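Local coordinates for protein glutaredoxin 2 (Salmonella enterica subsp. enterica serovar Typhimurium, PDB 3IR4) that binds glutathione between a thioredoxin-fold domain and a helical domain and probably catalyses glutathione-dependent thiol-disulfide exchange, at residues L80-N86 with N168-D174. Numbering follows the deposited sequence. Where two conformers were deposited one is given.
Sequences LLTGKRN and NGELSED. With SO4 (sulfate ion), chain F.
Asp174, in the first turn of helix 173-185, meets Arg85 and Asn86 of the loop 80-86 that links the thioredoxin-like domain to the helical domain of this GST-type fold. Asp174 OD2 takes two N-H groups: Asn86 N at 2.8 Å on the syn side, nearly straight at 174°, and Asn168 ND2, also at 2.8 Å, on the anti side. Asn168 ND2 also reaches Lys84 O at 3.1 Å, so one amide nitrogen ties the loop backbone to the carboxylate. Ser172 N-caps the helix, OG accepting from Asp174 N.

Backbone bonds join the other end of the contact, where Leu171 O receives Gly83 N at 2.8 Å and, weakly, Thr82 N. Water 1 bridges Gly83 O and Glu173 OE1; Glu173 OE2 is bound by His70 of helix 65-74.

Apolar packing lies beside them: Leu81 CD2 and Leu80 CB both meet Leu171 CD2. Leu81 CD2 also sits against the Ser172 carbonyl carbon, C, at 3.4 Å.

Arg85 supplies the ionic part of the contact. Bent at chi3 (72°), it has Glu173 CB over one guanidinium face, toward the rim, and sends NH1 and NH2 to a sulfate, probably from the crystallisation liquor, that His177 also binds. Arg85 NE meets Asp174 OD1 at 3.0 Å, a salt bridge entering from above the carboxylate plane.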
loop_
_atom_site.group_PDB
_atom_site.type_symbol
_atom_site.label_atom_id
_atom_site.label_comp_id
_atom_site.label_asym_id
_atom_site.label_seq_id
_atom_site.Cartn_x
_atom_site.Cartn_y
_atom_site.Cartn_z
ATOM N N LEU A 80 -13.248 -13.102 -4.952
ATOM C CA LEU A 80 -13.979 -11.962 -4.412
ATOM C C LEU A 80 -13.979 -10.768 -5.347
ATOM O O LEU A 80 -14.813 -9.881 -5.181
ATOM C CB LEU A 80 -13.410 -11.538 -3.066
ATOM C CG LEU A 80 -13.576 -12.501 -1.894
ATOM C CD1 LEU A 80 -13.180 -11.826 -0.589
ATOM C CD2 LEU A 80 -15.014 -13.002 -1.789
ATOM N N LEU A 81 -13.032 -10.692 -6.283
ATOM C CA LEU A 81 -12.950 -9.555 -7.202
ATOM C C LEU A 81 -13.985 -9.782 -8.307
ATOM O O LEU A 81 -13.723 -10.451 -9.314
ATOM C CB LEU A 81 -11.539 -9.390 -7.747
ATOM C CG LEU A 81 -10.497 -8.944 -6.701
ATOM C CD1 LEU A 81 -9.093 -9.207 -7.221
ATOM C CD2 LEU A 81 -10.681 -7.486 -6.344
ATOM N N THR A 82 -15.181 -9.270 -8.065
ATOM C CA THR A 82 -16.309 -9.508 -8.953
ATOM C C THR A 82 -16.929 -8.255 -9.542
ATOM O O THR A 82 -17.846 -8.350 -10.337
ATOM C CB THR A 82 -17.414 -10.311 -8.228
ATOM O OG1 THR A 82 -17.899 -9.512 -7.156
ATOM C CG2 THR A 82 -16.926 -11.674 -7.773
ATOM N N GLY A 83 -16.428 -7.095 -9.138
ATOM C CA GLY A 83 -17.037 -5.837 -9.525
ATOM C C GLY A 83 -16.439 -5.127 -10.718
ATOM O O GLY A 83 -15.285 -5.307 -11.060
ATOM N N LYS A 84 -17.244 -4.241 -11.293
ATOM C CA LYS A 84 -16.774 -3.330 -12.299
ATOM C C LYS A 84 -15.844 -2.307 -11.669
ATOM O O LYS A 84 -15.839 -2.091 -10.444
ATOM C CB LYS A 84 -17.947 -2.602 -12.969
ATOM C CG LYS A 84 -18.682 -1.593 -12.086
ATOM C CD LYS A 84 -19.851 -0.936 -12.790
ATOM C CE LYS A 84 -21.004 -1.852 -13.030
ATOM N NZ LYS A 84 -21.627 -2.311 -11.764
ATOM N N ARG A 85 -15.062 -1.701 -12.536
ATOM C CA ARG A 85 -14.187 -0.605 -12.164
ATOM C C ARG A 85 -14.745 0.702 -12.686
ATOM O O ARG A 85 -15.515 0.720 -13.638
ATOM C CB ARG A 85 -12.793 -0.845 -12.671
ATOM C CG ARG A 85 -12.228 -2.053 -11.947
ATOM C CD ARG A 85 -10.925 -2.493 -12.448
ATOM N NE ARG A 85 -9.843 -1.588 -12.079
ATOM C CZ ARG A 85 -8.607 -1.787 -12.496
ATOM N NH1 ARG A 85 -8.310 -2.848 -13.224
ATOM N NH2 ARG A 85 -7.670 -0.930 -12.175
ATOM N N ASN A 86 -14.346 1.800 -12.067
ATOM C CA ASN A 86 -14.829 3.121 -12.365
ATOM C C ASN A 86 -13.661 3.934 -12.943
ATOM O O ASN A 86 -12.685 4.203 -12.238
ATOM C CB ASN A 86 -15.353 3.779 -11.075
ATOM C CG ASN A 86 -15.912 5.158 -11.317
ATOM O OD1 ASN A 86 -15.816 5.685 -12.436
ATOM N ND2 ASN A 86 -16.504 5.762 -10.292
ATOM N N ASN A 168 -16.765 0.688 -5.619
ATOM C CA ASN A 168 -17.772 0.729 -6.685
ATOM C C ASN A 168 -19.030 -0.068 -6.381
ATOM O O ASN A 168 -19.895 -0.157 -7.257
ATOM C CB ASN A 168 -17.142 0.277 -8.007
ATOM C CG ASN A 168 -15.903 1.088 -8.374
ATOM O OD1 ASN A 168 -15.823 2.275 -8.079
ATOM N ND2 ASN A 168 -14.910 0.424 -8.908
ATOM N N GLY A 169 -19.166 -0.601 -5.165
ATOM C CA GLY A 169 -20.369 -1.363 -4.768
ATOM C C GLY A 169 -20.076 -2.830 -4.584
ATOM O O GLY A 169 -20.554 -3.436 -3.649
ATOM N N GLU A 170 -19.334 -3.418 -5.526
ATOM C CA GLU A 170 -18.842 -4.799 -5.435
ATOM C C GLU A 170 -17.327 -4.678 -5.464
ATOM O O GLU A 170 -16.792 -3.847 -6.183
ATOM C CB GLU A 170 -19.265 -5.673 -6.628
ATOM C CG GLU A 170 -20.730 -6.033 -6.752
ATOM C CD GLU A 170 -20.999 -6.791 -8.029
ATOM O OE1 GLU A 170 -20.194 -7.674 -8.385
ATOM O OE2 GLU A 170 -21.989 -6.481 -8.691
ATOM N N LEU A 171 -16.637 -5.515 -4.705
ATOM C CA LEU A 171 -15.178 -5.467 -4.630
ATOM C C LEU A 171 -14.570 -5.583 -6.010
ATOM O O LEU A 171 -14.971 -6.446 -6.804
ATOM C CB LEU A 171 -14.647 -6.605 -3.756
ATOM C CG LEU A 171 -13.201 -6.442 -3.308
ATOM C CD1 LEU A 171 -13.065 -5.450 -2.125
ATOM C CD2 LEU A 171 -12.595 -7.816 -2.977
ATOM N N SER A 172 -13.594 -4.744 -6.284
ATOM C CA SER A 172 -12.935 -4.715 -7.590
ATOM C C SER A 172 -11.446 -4.363 -7.413
ATOM O O SER A 172 -10.986 -4.010 -6.325
ATOM C CB SER A 172 -13.573 -3.683 -8.519
ATOM O OG SER A 172 -13.238 -2.355 -8.125
ATOM N N GLU A 173 -10.706 -4.388 -8.524
ATOM C CA GLU A 173 -9.313 -4.000 -8.478
ATOM C C GLU A 173 -9.168 -2.525 -8.090
ATOM O O GLU A 173 -8.088 -2.127 -7.637
ATOM C CB GLU A 173 -8.606 -4.298 -9.795
ATOM C CG GLU A 173 -8.392 -5.793 -10.083
ATOM C CD GLU A 173 -9.629 -6.523 -10.618
ATOM O OE1 GLU A 173 -10.684 -5.874 -10.869
ATOM O OE2 GLU A 173 -9.508 -7.747 -10.819
ATOM N N ASP A 174 -10.208 -1.695 -8.241
ATOM C CA ASP A 174 -10.106 -0.322 -7.737
ATOM C C ASP A 174 -9.877 -0.292 -6.239
ATOM O O ASP A 174 -9.175 0.582 -5.742
ATOM C CB ASP A 174 -11.331 0.517 -8.100
ATOM C CG ASP A 174 -11.401 0.888 -9.584
ATOM O OD1 ASP A 174 -10.389 0.752 -10.305
ATOM O OD2 ASP A 174 -12.489 1.377 -9.988
HETATM S S SO4 F . -4.691 -2.757 -13.497
HETATM O O1 SO4 F . -5.752 -3.397 -14.311
HETATM O O2 SO4 F . -5.085 -1.339 -13.378
HETATM O O3 SO4 F . -4.686 -3.429 -12.196
HETATM O O4 SO4 F . -3.437 -2.860 -14.230
HETATM O O HOH W 1 -13.145 -6.981 -9.986
HETATM O O HOH W 2 -17.934 -2.782 -8.580
HETATM O O HOH W 3 -20.060 -4.553 -10.738
HETATM O O HOH W 4 -7.728 1.709 -10.799
HETATM O O HOH W 5 -17.158 4.620 -7.685
HETATM O O HOH W 6 -10.662 2.221 -12.577
#